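Local coordinates for salicylaldehyde dehydrogenase NahF (Pseudomonas putida, PDB 4JZ6), which probably catalyses the NAD+-dependent oxidation of salicylaldehyde to salicylate, a step of naphthalene degradation, at residues A[38-41]-A[46-49]; A[275-280]-A[437-442]; A[331-336]-A[341-346]; A[403-408]-A[414-419]. One frame throughout, in Å; residues are numbered along the deposited sequence.

Overall arrangement
The four contacts illustrate how chemistry follows place in the fold. Interactions 2 and 4 are buried and purely apolar where their segments meet; both set a helix against the same mixed sheet, their centres are about 11 Å apart, and interaction 4 is nested within the chain loop that interaction 2 closes. Interactions 1 and 3 are only partly buried. Interaction 1, a bulged hairpin at a sheet edge, rests on four backbone hydrogen bonds, one weak; interaction 3, in a loop between two helices, has one, helped by proline packing. These two also touch, R39 meeting V345 and H41 meeting D332. Interactions 1 and 2 lie on opposite sides of the chain's centre.

Interaction 1: residues A[38-41]-A[46-49]; sequences ERKH and EVMT
A classic beta bulge is the centre of this contact: M48 and T49 face R39 across an antiparallel pair. The carbonyl oxygen R39 O takes the amide M48 N at 2.8 Å and, more weakly, T49 N at 3.3 Å, while R39 N gives a nearly straight bond (168°) to T49 O at 2.8 Å, lying in the carbonyl plane. Past the bulge, H41 N reaches E46 O at 2.8 Å. Strands 36-40 and 47-52 form a beta hairpin in a mixed four-stranded sheet, in which 36-40 is an outermost strand within this chain and 47-52 pairs on its other side with 18-24.

The side chain of E38 crosses that of V47 at about a right angle, its OE2 3.8 Å from V47 CG2. H41 and M48 run side by side in the same direction, and M48 CE rests 3.4 Å from H41 CD2. The imidazole gets there because its CG stands opposite the backbone nitrogen (chi1 -172°); ND1 is bound by S44 N in the turn, and NE2 makes a weak hydrogen bond to D332. On the face of R39 and T49, R39 NH2 bonds to E106 O and V345 O, T49 OG1 to E106 OE2.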
loop_
_atom_site.group_PDB
_atom_site.type_symbol
_atom_site.label_atom_id
_atom_site.label_comp_id
_atom_site.label_asym_id
_atom_site.label_seq_id
_atom_site.Cartn_x
_atom_site.Cartn_y
_atom_site.Cartn_z
ATOM N N GLU A 38 30.773 -5.037 16.274
ATOM C CA GLU A 38 31.458 -3.752 16.209
ATOM C C GLU A 38 31.211 -2.993 14.914
ATOM O O GLU A 38 30.917 -3.582 13.875
ATOM C CB GLU A 38 32.960 -3.936 16.419
ATOM C CG GLU A 38 33.337 -4.404 17.816
ATOM C CD GLU A 38 34.799 -4.767 17.926
ATOM O OE1 GLU A 38 35.398 -5.120 16.885
ATOM O OE2 GLU A 38 35.347 -4.695 19.050
ATOM N N ARG A 39 31.312 -1.672 15.003
ATOM C CA ARG A 39 31.353 -0.813 13.833
ATOM C C ARG A 39 32.767 -0.256 13.763
ATOM O O ARG A 39 33.111 0.677 14.492
ATOM C CB ARG A 39 30.326 0.315 13.954
ATOM C CG ARG A 39 30.476 1.439 12.935
ATOM C CD ARG A 39 30.554 0.918 11.509
ATOM N NE ARG A 39 30.556 1.996 10.519
ATOM C CZ ARG A 39 31.041 1.870 9.285
ATOM N NH1 ARG A 39 31.569 0.718 8.892
ATOM N NH2 ARG A 39 31.006 2.894 8.442
ATOM N N LYS A 40 33.601 -0.856 12.919
ATOM C CA LYS A 40 34.956 -0.361 12.734
ATOM C C LYS A 40 34.943 0.714 11.655
ATOM O O LYS A 40 34.114 0.679 10.745
ATOM C CB LYS A 40 35.907 -1.488 12.325
ATOM C CG LYS A 40 36.004 -2.652 13.303
ATOM C CD LYS A 40 36.806 -3.788 12.678
ATOM C CE LYS A 40 36.763 -5.057 13.516
ATOM N NZ LYS A 40 37.311 -6.228 12.762
ATOM N N HIS A 41 35.854 1.674 11.769
ATOM C CA HIS A 41 36.027 2.693 10.746
ATOM C C HIS A 41 36.428 2.015 9.439
ATOM O O HIS A 41 37.317 1.160 9.426
ATOM C CB HIS A 41 37.101 3.687 11.182
ATOM C CG HIS A 41 37.229 4.882 10.289
ATOM N ND1 HIS A 41 38.100 4.925 9.224
ATOM C CD2 HIS A 41 36.601 6.081 10.314
ATOM C CE1 HIS A 41 38.006 6.102 8.629
ATOM N NE2 HIS A 41 37.103 6.820 9.270
ATOM N N GLU A 46 39.779 1.061 13.001
ATOM C CA GLU A 46 39.644 1.340 14.427
ATOM C C GLU A 46 38.189 1.177 14.869
ATOM O O GLU A 46 37.264 1.581 14.162
ATOM C CB GLU A 46 40.144 2.751 14.756
ATOM C CG GLU A 46 41.606 3.031 14.363
ATOM C CD GLU A 46 42.632 2.414 15.310
ATOM O OE1 GLU A 46 42.778 2.910 16.450
ATOM O OE2 GLU A 46 43.303 1.439 14.905
ATOM N N VAL A 47 37.990 0.582 16.040
ATOM C CA VAL A 47 36.641 0.362 16.561
ATOM C C VAL A 47 35.968 1.678 16.944
ATOM O O VAL A 47 36.439 2.385 17.830
ATOM C CB VAL A 47 36.657 -0.562 17.799
ATOM C CG1 VAL A 47 35.239 -0.763 18.342
ATOM C CG2 VAL A 47 37.306 -1.894 17.459
ATOM N N MET A 48 34.865 2.003 16.279
ATOM C CA MET A 48 34.126 3.214 16.605
ATOM C C MET A 48 33.049 2.945 17.660
ATOM O O MET A 48 32.902 3.711 18.620
ATOM C CB MET A 48 33.505 3.841 15.346
ATOM C CG MET A 48 34.508 4.400 14.334
ATOM S SD MET A 48 35.816 5.392 15.093
ATOM C CE MET A 48 36.550 6.185 13.670
ATOM N N THR A 49 32.302 1.855 17.479
ATOM C CA THR A 49 31.217 1.502 18.395
ATOM C C THR A 49 31.109 -0.010 18.603
ATOM O O THR A 49 31.222 -0.787 17.653
ATOM C CB THR A 49 29.859 2.024 17.877
ATOM O OG1 THR A 49 29.986 3.399 17.504
ATOM C CG2 THR A 49 28.773 1.881 18.938
#

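Interaction 2: residues A[275-280]-A[437-442]; sequences IVLDDA and LRVGMS
I275 and V439 meet tip to tip, methyl against methyl, with I275 CD1 3.8 Å from V439 CG2. The outer torsion of I275 is extended (chi2 177°), which carries CD1 out from the strand to the helix. The second branch of V439 is used too: CG1 lies 4.3 Å from CD1 of L277, so one valine spans two residues of the opposite segment. Its first torsion is modelled close to eclipsed (chi1 1°), a shape that implies some strain if it is real. The rest of the apolar setting comes from I414 and V428, both against V439, and from A413 and A417 against I275.

Polar bonds stay inside each segment or lead elsewhere. L277 to A280 make a type I beta turn, closed by A280 N to L277 O at 3.2 Å. On the helix, S442 OG donates to R438 O at 2.9 Å, tilted 32° from the carbonyl plane. D278 forms a salt bridge with R435, and in the second subunit Q154 and K487 bind M441 O and G440 O.

Helix 433-442 is the connection between parallel strands 425-429 and 447-450, a beta-alpha-beta crossover laid against the neighbouring strand 273-276 in the parallel part of this mixed sheet.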
loop_
_atom_site.group_PDB
_atom_site.type_symbol
_atom_site.label_atom_id
_atom_site.label_comp_id
_atom_site.label_asym_id
_atom_site.label_seq_id
_atom_site.Cartn_x
_atom_site.Cartn_y
_atom_site.Cartn_z
ATOM N N ILE A 275 17.794 17.115 -14.994
ATOM C CA ILE A 275 17.578 17.416 -16.405
ATOM C C ILE A 275 17.970 18.859 -16.724
ATOM O O ILE A 275 17.365 19.814 -16.220
ATOM C CB ILE A 275 16.117 17.188 -16.819
ATOM C CG1 ILE A 275 15.688 15.754 -16.493
ATOM C CG2 ILE A 275 15.941 17.490 -18.295
ATOM C CD1 ILE A 275 14.242 15.454 -16.800
ATOM N N VAL A 276 18.993 19.005 -17.560
ATOM C CA VAL A 276 19.480 20.315 -17.964
ATOM C C VAL A 276 19.118 20.551 -19.421
ATOM O O VAL A 276 19.786 20.042 -20.315
ATOM C CB VAL A 276 21.005 20.408 -17.785
ATOM C CG1 VAL A 276 21.489 21.816 -18.027
ATOM C CG2 VAL A 276 21.396 19.949 -16.396
ATOM N N LEU A 277 18.049 21.309 -19.655
ATOM C CA LEU A 277 17.554 21.555 -21.012
ATOM C C LEU A 277 18.460 22.549 -21.715
ATOM O O LEU A 277 19.357 23.111 -21.092
ATOM C CB LEU A 277 16.107 22.065 -20.988
ATOM C CG LEU A 277 15.100 21.218 -20.199
ATOM C CD1 LEU A 277 13.814 21.971 -19.973
ATOM C CD2 LEU A 277 14.819 19.903 -20.894
ATOM N N ASP A 278 18.236 22.775 -23.010
ATOM C CA ASP A 278 19.108 23.676 -23.773
ATOM C C ASP A 278 18.919 25.120 -23.310
ATOM O O ASP A 278 19.673 26.026 -23.671
ATOM C CB ASP A 278 18.913 23.511 -25.295
ATOM C CG ASP A 278 17.532 23.949 -25.783
ATOM O OD1 ASP A 278 17.125 25.105 -25.540
ATOM O OD2 ASP A 278 16.855 23.132 -26.444
ATOM N N ASP A 279 17.913 25.286 -22.465
ATOM C CA ASP A 279 17.391 26.563 -22.032
ATOM C C ASP A 279 17.968 26.992 -20.687
ATOM O O ASP A 279 17.760 28.116 -20.244
ATOM C CB ASP A 279 15.889 26.384 -21.859
ATOM C CG ASP A 279 15.144 27.666 -21.948
ATOM O OD1 ASP A 279 15.723 28.655 -22.430
ATOM O OD2 ASP A 279 13.973 27.686 -21.551
ATOM N N ALA A 280 18.684 26.083 -20.038
ATOM C CA ALA A 280 19.000 26.207 -18.621
ATOM C C ALA A 280 19.926 27.367 -18.248
ATOM O O ALA A 280 20.792 27.768 -19.019
ATOM C CB ALA A 280 19.564 24.892 -18.099
ATOM N N LEU A 437 8.099 22.640 -16.904
ATOM C CA LEU A 437 6.912 22.041 -16.302
ATOM C C LEU A 437 6.381 20.854 -17.106
ATOM O O LEU A 437 5.978 19.846 -16.523
ATOM C CB LEU A 437 5.814 23.092 -16.117
ATOM C CG LEU A 437 5.922 23.951 -14.851
ATOM C CD1 LEU A 437 5.011 25.163 -14.931
ATOM C CD2 LEU A 437 5.588 23.124 -13.628
ATOM N N ARG A 438 6.380 20.977 -18.435
ATOM C CA ARG A 438 5.956 19.887 -19.318
ATOM C C ARG A 438 6.732 18.616 -19.017
ATOM O O ARG A 438 6.147 17.562 -18.756
ATOM C CB ARG A 438 6.171 20.246 -20.790
ATOM C CG ARG A 438 5.272 21.321 -21.334
ATOM C CD ARG A 438 5.415 21.376 -22.839
ATOM N NE ARG A 438 5.627 22.735 -23.322
ATOM C CZ ARG A 438 6.744 23.159 -23.901
ATOM N NH1 ARG A 438 7.757 22.328 -24.083
ATOM N NH2 ARG A 438 6.846 24.415 -24.306
ATOM N N VAL A 439 8.055 18.719 -19.059
ATOM C CA VAL A 439 8.890 17.573 -18.731
ATOM C C VAL A 439 8.710 17.199 -17.258
ATOM O O VAL A 439 8.562 16.022 -16.920
ATOM C CB VAL A 439 10.382 17.791 -19.125
ATOM C CG1 VAL A 439 10.575 19.153 -19.736
ATOM C CG2 VAL A 439 11.311 17.579 -17.939
ATOM N N GLY A 440 8.683 18.204 -16.391
ATOM C CA GLY A 440 8.521 17.959 -14.971
ATOM C C GLY A 440 7.283 17.132 -14.690
ATOM O O GLY A 440 7.300 16.211 -13.872
ATOM N N MET A 441 6.205 17.443 -15.395
ATOM C CA MET A 441 4.944 16.768 -15.156
ATOM C C MET A 441 4.864 15.399 -15.830
ATOM O O MET A 441 4.117 14.524 -15.388
ATOM C CB MET A 441 3.788 17.671 -15.570
ATOM C CG MET A 441 3.448 18.685 -14.496
ATOM S SD MET A 441 2.095 19.752 -14.972
ATOM C CE MET A 441 2.952 21.007 -15.905
ATOM N N SER A 442 5.660 15.213 -16.878
ATOM C CA SER A 442 5.638 13.975 -17.649
ATOM C C SER A 442 6.551 12.880 -17.091
ATOM O O SER A 442 6.338 11.701 -17.371
ATOM C CB SER A 442 5.993 14.257 -19.111
ATOM O OG SER A 442 5.020 15.091 -19.713
#

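Interaction 3: residues A[331-336]-A[341-346]; sequences GDPCLT and IGPMVS
G331 and I341 are joined by the one conventional hydrogen bond between the segments, from G331 N to I341 O at 3.2 Å. It is straight at the hydrogen (169°), yet the donor sits above the carbonyl plane rather than within it. The next residue along answers in the reverse sense: G342 CA points a C-H at G331 O, 3.2 Å away, with an angle of 170° at the hydrogen. Beside these links the nearest CA pair, D332 CA and G342 CA, is 5.2 Å apart.

Van der Waals contact centres on P343. Its CD faces the CD of P333 at 3.7 Å, an apolar pair in which the rings meet end-on at their CD atoms, and the same P343 CD lies 3.5 Å from G331 O. The D332 side chain passes across the P343 ring at about a right angle, OD1 lying 4.0 Å from P343 CG. Its CG stands opposite the backbone nitrogen and beside the carbonyl carbon (chi1 -165°), which brings the carboxylate to P343.

The remaining polar bonds fold 331-336 on itself. D332 OD1 accepts C334 N, which approaches from above the carboxylate plane, and D332 O is shared by L335 N and T336 N, so the carboxylate oxygen OD1 and the main-chain O both help to shape the turn. D332 OD2 turns instead to the hairpin of strands 36-40 and 47-52.

D332 and P333 therefore begin an Asx turn, the Asx-Pro kind, in the loop that leads from helix 311-327 to helix 349-362.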
loop_
_atom_site.group_PDB
_atom_site.type_symbol
_atom_site.label_atom_id
_atom_site.label_comp_id
_atom_site.label_asym_id
_atom_site.label_seq_id
_atom_site.Cartn_x
_atom_site.Cartn_y
_atom_site.Cartn_z
ATOM N N GLY A 331 38.353 14.393 2.499
ATOM C CA GLY A 331 38.963 14.106 3.785
ATOM C C GLY A 331 38.064 13.351 4.742
ATOM O O GLY A 331 36.993 12.884 4.357
ATOM N N ASP A 332 38.499 13.229 5.993
ATOM C CA ASP A 332 37.727 12.504 6.995
ATOM C C ASP A 332 37.183 13.455 8.056
ATOM O O ASP A 332 37.949 13.994 8.856
ATOM C CB ASP A 332 38.585 11.419 7.647
ATOM C CG ASP A 332 37.761 10.409 8.429
ATOM O OD1 ASP A 332 36.635 10.754 8.857
ATOM O OD2 ASP A 332 38.243 9.267 8.613
ATOM N N PRO A 333 35.850 13.652 8.073
ATOM C CA PRO A 333 35.204 14.577 9.012
ATOM C C PRO A 333 35.486 14.281 10.486
ATOM O O PRO A 333 35.419 15.207 11.296
ATOM C CB PRO A 333 33.704 14.424 8.704
ATOM C CG PRO A 333 33.577 13.206 7.845
ATOM C CD PRO A 333 34.884 13.071 7.123
ATOM N N CYS A 334 35.807 13.038 10.835
ATOM C CA CYS A 334 36.150 12.732 12.223
ATOM C C CYS A 334 37.572 13.191 12.564
ATOM O O CYS A 334 37.952 13.250 13.736
ATOM C CB CYS A 334 35.949 11.242 12.543
ATOM S SG CYS A 334 37.256 10.118 11.970
ATOM N N LEU A 335 38.348 13.528 11.533
ATOM C CA LEU A 335 39.720 14.005 11.717
ATOM C C LEU A 335 39.867 15.498 11.428
ATOM O O LEU A 335 40.681 16.179 12.050
ATOM C CB LEU A 335 40.690 13.223 10.826
ATOM C CG LEU A 335 41.287 11.903 11.321
ATOM C CD1 LEU A 335 40.886 11.595 12.763
ATOM C CD2 LEU A 335 40.884 10.771 10.392
ATOM N N THR A 336 39.082 16.003 10.481
ATOM C CA THR A 336 39.240 17.375 10.010
ATOM C C THR A 336 37.926 17.911 9.449
ATOM O O THR A 336 37.092 17.150 8.971
ATOM C CB THR A 336 40.365 17.478 8.942
ATOM O OG1 THR A 336 40.542 18.844 8.545
ATOM C CG2 THR A 336 40.041 16.639 7.718
ATOM N N ILE A 341 33.691 15.630 0.538
ATOM C CA ILE A 341 33.724 14.208 0.218
ATOM C C ILE A 341 34.379 13.410 1.347
ATOM O O ILE A 341 35.600 13.239 1.375
ATOM C CB ILE A 341 34.489 13.938 -1.100
ATOM C CG1 ILE A 341 34.132 14.981 -2.164
ATOM C CG2 ILE A 341 34.213 12.523 -1.600
ATOM C CD1 ILE A 341 32.740 14.851 -2.706
ATOM N N GLY A 342 33.567 12.931 2.280
ATOM C CA GLY A 342 34.060 12.077 3.344
ATOM C C GLY A 342 34.285 10.659 2.859
ATOM O O GLY A 342 34.094 10.365 1.682
ATOM N N PRO A 343 34.717 9.766 3.760
ATOM C CA PRO A 343 34.863 8.369 3.344
ATOM C C PRO A 343 33.504 7.705 3.175
ATOM O O PRO A 343 32.539 8.113 3.817
ATOM C CB PRO A 343 35.632 7.736 4.507
ATOM C CG PRO A 343 35.334 8.613 5.683
ATOM C CD PRO A 343 35.227 10.000 5.122
ATOM N N MET A 344 33.429 6.701 2.310
ATOM C CA MET A 344 32.209 5.921 2.160
ATOM C C MET A 344 32.031 5.008 3.362
ATOM O O MET A 344 32.889 4.962 4.237
ATOM C CB MET A 344 32.226 5.131 0.854
ATOM C CG MET A 344 32.198 6.034 -0.359
ATOM S SD MET A 344 32.212 5.180 -1.940
ATOM C CE MET A 344 33.801 4.355 -1.869
ATOM N N VAL A 345 30.918 4.284 3.407
ATOM C CA VAL A 345 30.513 3.588 4.628
ATOM C C VAL A 345 31.284 2.298 4.899
ATOM O O VAL A 345 31.501 1.930 6.054
ATOM C CB VAL A 345 28.985 3.296 4.636
ATOM C CG1 VAL A 345 28.627 2.244 3.597
ATOM C CG2 VAL A 345 28.524 2.850 6.012
ATOM N N SER A 346 31.708 1.622 3.838
ATOM C CA SER A 346 32.254 0.279 3.972
ATOM C C SER A 346 33.420 0.058 3.023
ATOM O O SER A 346 33.429 0.598 1.918
ATOM C CB SER A 346 31.153 -0.749 3.689
ATOM O OG SER A 346 31.642 -2.078 3.727
#

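Interaction 4: residues A[403-408]-A[414-419]; sequences VVIRCK and IRIAND
I416 O, near the end of its helix, accepts a hydrogen bond from R306 NH1 and a weak one from D419 N at 3.4 Å. R306 also makes a salt bridge through NH2 with D419 OD2, so the end of the helix is tied to a neighbouring strand by one guanidinium group.

The side chain of I416 turns the other way and carries the contact. An extended outer torsion (chi2 173°) delivers its end to the strand, with I416 CD1 3.5 Å from C407 CB. The same methyl, I416 CD1, lies 4.2 Å from R406 O, a main-chain oxygen of the strand. I405 and I416 lie alongside one another head to tail, giving two matched meetings: I405 CG2 with I416 CD1, and I405 CD1 with I416 CG2, each at 4.1 Å.

R406, between I405 and C407 in the strand, points away from the helix; its NH1 is bound by D384 and D315, and with V404 it touches helix 311-327, so alternate residues of the strand meet different helices.

The axes of strand 403-407 and helix 414-418 come within 9.9 Å, with 147° between their N-to-C directions. Strand 401-407, helix 410-418 and the parallel strand 425-429 make a beta-alpha-beta crossover, which passes strands 306-310 and 273-276 in the sheet.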
loop_
_atom_site.group_PDB
_atom_site.type_symbol
_atom_site.label_atom_id
_atom_site.label_comp_id
_atom_site.label_asym_id
_atom_site.label_seq_id
_atom_site.Cartn_x
_atom_site.Cartn_y
_atom_site.Cartn_z
ATOM N N VAL A 403 27.020 10.374 -13.367
ATOM C CA VAL A 403 27.135 10.203 -14.816
ATOM C C VAL A 403 26.388 11.253 -15.641
ATOM O O VAL A 403 25.319 11.735 -15.253
ATOM C CB VAL A 403 26.681 8.797 -15.269
ATOM C CG1 VAL A 403 27.466 7.726 -14.538
ATOM C CG2 VAL A 403 25.190 8.612 -15.053
ATOM N N VAL A 404 26.971 11.601 -16.784
ATOM C CA VAL A 404 26.353 12.529 -17.719
ATOM C C VAL A 404 25.806 11.781 -18.929
ATOM O O VAL A 404 26.549 11.093 -19.633
ATOM C CB VAL A 404 27.353 13.590 -18.215
ATOM C CG1 VAL A 404 26.628 14.692 -18.952
ATOM C CG2 VAL A 404 28.135 14.164 -17.054
ATOM N N ILE A 405 24.501 11.904 -19.159
ATOM C CA ILE A 405 23.902 11.380 -20.378
ATOM C C ILE A 405 23.459 12.546 -21.247
ATOM O O ILE A 405 22.658 13.379 -20.825
ATOM C CB ILE A 405 22.691 10.489 -20.087
ATOM C CG1 ILE A 405 23.049 9.432 -19.040
ATOM C CG2 ILE A 405 22.213 9.839 -21.370
ATOM C CD1 ILE A 405 21.849 8.751 -18.426
ATOM N N ARG A 406 24.006 12.617 -22.453
ATOM C CA ARG A 406 23.669 13.693 -23.368
ATOM C C ARG A 406 22.438 13.311 -24.174
ATOM O O ARG A 406 22.213 12.133 -24.460
ATOM C CB ARG A 406 24.848 13.994 -24.289
ATOM C CG ARG A 406 26.031 14.616 -23.574
ATOM C CD ARG A 406 27.324 14.405 -24.330
ATOM N NE ARG A 406 28.455 15.009 -23.635
ATOM C CZ ARG A 406 29.104 16.092 -24.051
ATOM N NH1 ARG A 406 30.120 16.565 -23.342
ATOM N NH2 ARG A 406 28.749 16.696 -25.180
ATOM N N CYS A 407 21.636 14.309 -24.532
ATOM C CA CYS A 407 20.412 14.067 -25.285
ATOM C C CYS A 407 20.110 15.219 -26.221
ATOM O O CYS A 407 20.673 16.305 -26.089
ATOM C CB CYS A 407 19.229 13.860 -24.340
ATOM S SG CYS A 407 18.705 15.347 -23.441
ATOM N N LYS A 408 19.214 14.971 -27.166
ATOM C CA LYS A 408 18.777 15.997 -28.098
ATOM C C LYS A 408 17.279 16.223 -27.978
ATOM O O LYS A 408 16.479 15.413 -28.440
ATOM C CB LYS A 408 19.141 15.614 -29.536
ATOM C CG LYS A 408 20.597 15.875 -29.887
ATOM C CD LYS A 408 21.168 14.786 -30.790
ATOM C CE LYS A 408 22.657 15.010 -31.054
ATOM N NZ LYS A 408 23.251 13.948 -31.920
ATOM N N ILE A 414 12.755 13.525 -21.631
ATOM C CA ILE A 414 11.697 12.848 -20.891
ATOM C C ILE A 414 11.859 11.335 -20.995
ATOM O O ILE A 414 11.715 10.614 -20.003
ATOM C CB ILE A 414 10.300 13.273 -21.395
ATOM C CG1 ILE A 414 10.089 14.768 -21.129
ATOM C CG2 ILE A 414 9.209 12.455 -20.726
ATOM C CD1 ILE A 414 8.786 15.316 -21.645
ATOM N N ARG A 415 12.184 10.867 -22.200
ATOM C CA ARG A 415 12.387 9.445 -22.460
ATOM C C ARG A 415 13.474 8.875 -21.553
ATOM O O ARG A 415 13.253 7.887 -20.848
ATOM C CB ARG A 415 12.759 9.231 -23.928
ATOM C CG ARG A 415 12.593 7.806 -24.428
ATOM C CD ARG A 415 12.537 7.759 -25.952
ATOM N NE ARG A 415 13.797 8.164 -26.585
ATOM C CZ ARG A 415 13.923 9.169 -27.455
ATOM N NH1 ARG A 415 12.865 9.892 -27.808
ATOM N NH2 ARG A 415 15.112 9.451 -27.979
ATOM N N ILE A 416 14.640 9.517 -21.568
ATOM C CA ILE A 416 15.784 9.081 -20.773
ATOM C C ILE A 416 15.489 9.112 -19.275
ATOM O O ILE A 416 15.865 8.199 -18.543
ATOM C CB ILE A 416 17.031 9.926 -21.084
ATOM C CG1 ILE A 416 17.426 9.747 -22.550
ATOM C CG2 ILE A 416 18.190 9.549 -20.168
ATOM C CD1 ILE A 416 18.528 10.660 -22.995
ATOM N N ALA A 417 14.803 10.149 -18.817
ATOM C CA ALA A 417 14.431 10.213 -17.413
ATOM C C ALA A 417 13.466 9.079 -17.089
ATOM O O ALA A 417 13.614 8.390 -16.083
ATOM C CB ALA A 417 13.816 11.559 -17.076
ATOM N N ASN A 418 12.486 8.879 -17.961
ATOM C CA ASN A 418 11.457 7.876 -17.726
ATOM C C ASN A 418 11.902 6.431 -17.959
ATOM O O ASN A 418 11.186 5.493 -17.598
ATOM C CB ASN A 418 10.209 8.187 -18.553
ATOM C CG ASN A 418 9.273 9.151 -17.852
ATOM O OD1 ASN A 418 9.378 9.365 -16.646
ATOM N ND2 ASN A 418 8.343 9.727 -18.602
ATOM N N ASP A 419 13.077 6.242 -18.553
ATOM C CA ASP A 419 13.538 4.882 -18.820
ATOM C C ASP A 419 14.302 4.263 -17.638
ATOM O O ASP A 419 14.704 3.101 -17.682
ATOM C CB ASP A 419 14.313 4.800 -20.143
ATOM C CG ASP A 419 15.827 4.805 -19.958
ATOM O OD1 ASP A 419 16.510 4.109 -20.745
ATOM O OD2 ASP A 419 16.341 5.506 -19.053
#